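Local atomic coordinates of DltD domain-containing protein (Beauveria bassiana, PDB entry 7D78), a protein that probably acts as a thioesterase of the alpha/beta hydrolase fold that cyclises polyketide chains into medium-ring lactones. Residues T115-S118 / S119-S122. Sequence-based numbering, arbitrary orientation.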
ATOM      1  N   THR A 115     -20.267   2.989  -4.276  1.00 17.22           N
ATOM      2  CA  THR A 115     -21.441   2.445  -3.595  1.00 19.01           C
ATOM      3  C   THR A 115     -22.492   3.526  -3.363  1.00 20.00           C
ATOM      4  O   THR A 115     -23.681   3.319  -3.640  1.00 19.33           O
ATOM      5  CB  THR A 115     -21.035   1.796  -2.268  1.00 19.72           C
ATOM      6  OG1 THR A 115     -20.221   0.650  -2.522  1.00 19.40           O
ATOM      7  CG2 THR A 115     -22.285   1.351  -1.463  1.00 18.14           C
ATOM      8  N   HIS A 116     -22.081   4.689  -2.854  1.00 21.27           N
ATOM      9  CA  HIS A 116     -23.100   5.689  -2.541  1.00 18.60           C
ATOM     10  C   HIS A 116     -23.640   6.364  -3.799  1.00 19.94           C
ATOM     11  O   HIS A 116     -24.851   6.588  -3.902  1.00 20.18           O
ATOM     12  CB  HIS A 116     -22.569   6.740  -1.575  1.00 18.45           C
ATOM     13  CG  HIS A 116     -23.604   7.761  -1.188  1.00 19.82           C
ATOM     14  ND1 HIS A 116     -24.748   7.432  -0.493  1.00 23.39           N
ATOM     15  CD2 HIS A 116     -23.678   9.093  -1.428  1.00 20.56           C
ATOM     16  CE1 HIS A 116     -25.480   8.521  -0.312  1.00 22.81           C
ATOM     17  NE2 HIS A 116     -24.852   9.542  -0.869  1.00 21.33           N
ATOM     18  N   ILE A 117     -22.773   6.699  -4.762  1.00 19.08           N
ATOM     19  CA  ILE A 117     -23.244   7.347  -5.993  1.00 17.24           C
ATOM     20  C   ILE A 117     -24.200   6.422  -6.749  1.00 21.95           C
ATOM     21  O   ILE A 117     -25.223   6.867  -7.302  1.00 17.76           O
ATOM     22  CB  ILE A 117     -22.048   7.776  -6.871  1.00 19.03           C
ATOM     23  CG1 ILE A 117     -21.175   8.828  -6.166  1.00 21.52           C
ATOM     24  CG2 ILE A 117     -22.523   8.302  -8.219  1.00 17.07           C
ATOM     25  CD1 ILE A 117     -21.939  10.105  -5.696  1.00 17.66           C
ATOM     26  N   SER A 118     -23.881   5.123  -6.793  1.00 18.15           N
ATOM     27  CA  SER A 118     -24.751   4.144  -7.443  1.00 20.05           C
ATOM     28  C   SER A 118     -26.124   4.064  -6.787  1.00 17.83           C
ATOM     29  O   SER A 118     -27.088   3.641  -7.433  1.00 19.99           O
ATOM     30  CB  SER A 118     -24.099   2.748  -7.427  1.00 19.66           C
ATOM     31  OG  SER A 118     -22.855   2.742  -8.112  1.00 19.61           O
ATOM     32  N   SER A 119     -26.240   4.461  -5.523  1.00 19.49           N
ATOM     33  CA  SER A 119     -27.521   4.388  -4.837  1.00 19.20           C
ATOM     34  C   SER A 119     -28.423   5.591  -5.112  1.00 21.84           C
ATOM     35  O   SER A 119     -29.597   5.561  -4.726  1.00 20.07           O
ATOM     36  CB  SER A 119     -27.305   4.246  -3.323  1.00 23.26           C
ATOM     37  OG  SER A 119     -27.094   5.516  -2.724  1.00 22.27           O
ATOM     38  N   LEU A 120     -27.924   6.628  -5.780  1.00 21.58           N
ATOM     39  CA  LEU A 120     -28.695   7.857  -5.922  1.00 17.72           C
ATOM     40  C   LEU A 120     -29.816   7.673  -6.953  1.00 26.08           C
ATOM     41  O   LEU A 120     -29.710   6.831  -7.848  1.00 20.81           O
ATOM     42  CB  LEU A 120     -27.778   9.009  -6.325  1.00 18.59           C
ATOM     43  CG  LEU A 120     -26.715   9.376  -5.280  1.00 19.23           C
ATOM     44  CD1 LEU A 120     -25.857  10.523  -5.800  1.00 21.71           C
ATOM     45  CD2 LEU A 120     -27.361   9.738  -3.945  1.00 25.67           C
ATOM     46  N   PRO A 121     -30.906   8.448  -6.839  1.00 23.52           N
ATOM     47  CA  PRO A 121     -32.094   8.190  -7.685  1.00 27.41           C
ATOM     48  C   PRO A 121     -31.864   8.394  -9.173  1.00 23.32           C
ATOM     49  O   PRO A 121     -32.469   7.679  -9.987  1.00 23.85           O
ATOM     50  CB  PRO A 121     -33.137   9.190  -7.150  1.00 24.29           C
ATOM     51  CG  PRO A 121     -32.636   9.618  -5.809  1.00 32.33           C
ATOM     52  CD  PRO A 121     -31.142   9.522  -5.851  1.00 27.31           C
ATOM     53  N   SER A 122     -31.014   9.341  -9.558  1.00 21.00           N
ATOM     54  CA  SER A 122     -30.773   9.645 -10.963  1.00 25.04           C
ATOM     55  C   SER A 122     -29.663   8.803 -11.589  1.00 24.50           C
ATOM     56  O   SER A 122     -29.364   8.984 -12.773  1.00 21.31           O
ATOM     57  CB  SER A 122     -30.426  11.131 -11.121  1.00 30.12           C
ATOM     58  OG  SER A 122     -29.162  11.400 -10.532  1.00 25.28           O
TER
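Ser119 and Leu120 fold back on His116 and Ile117 where helix 103-118 of the alpha/beta hydrolase fold runs out into the loop before strand 123-124. The backbone bonds change from four-residue to three-residue spacing: Ser119 N makes only a weak bond to Thr115 O, at 3.4 Å. Its bond to His116 O is shorter, 3.0 Å. Leu120 N repeats the three-residue spacing on Ile117 O, with a fairly straight N-H...O of 166°. Spacing of this kind is that of 3-10 turns. His116 O is gripped twice by Ser119, because the hydroxyl, held between its own backbone N and carbonyl carbon (chi1 83°), reaches back to donate to it; OG to His116 O measures 2.8 Å. OG lies tilted modestly from the carbonyl plane, while N stands well above it. Leu120 straddles the adjacent side chains, its two methyls diverging: CD1 meets Ile117 CD1 at 3.9 Å, and CD2 comes obliquely to the imidazole, 4.0 Å from His116 NE2. His116 CB points away from the loop, but with CG anti to the backbone N (chi1 -178°) the ring comes nearer to it. An alanine in place of Leu120 removes CG and both methyls and would probably leave Ile117 CD1 without this apolar neighbour and the imidazole freer to turn. His116 and Ile117 also rest on Val30 and Cys32 of strand 28-33, and Leu120 on Phe44 of strand 39-45, placing this turn against the two antiparallel strands at one side of the sheet. Of Leu120's side-chain atoms, CB comes nearest to this backbone, 3.5 Å from Ile117 O.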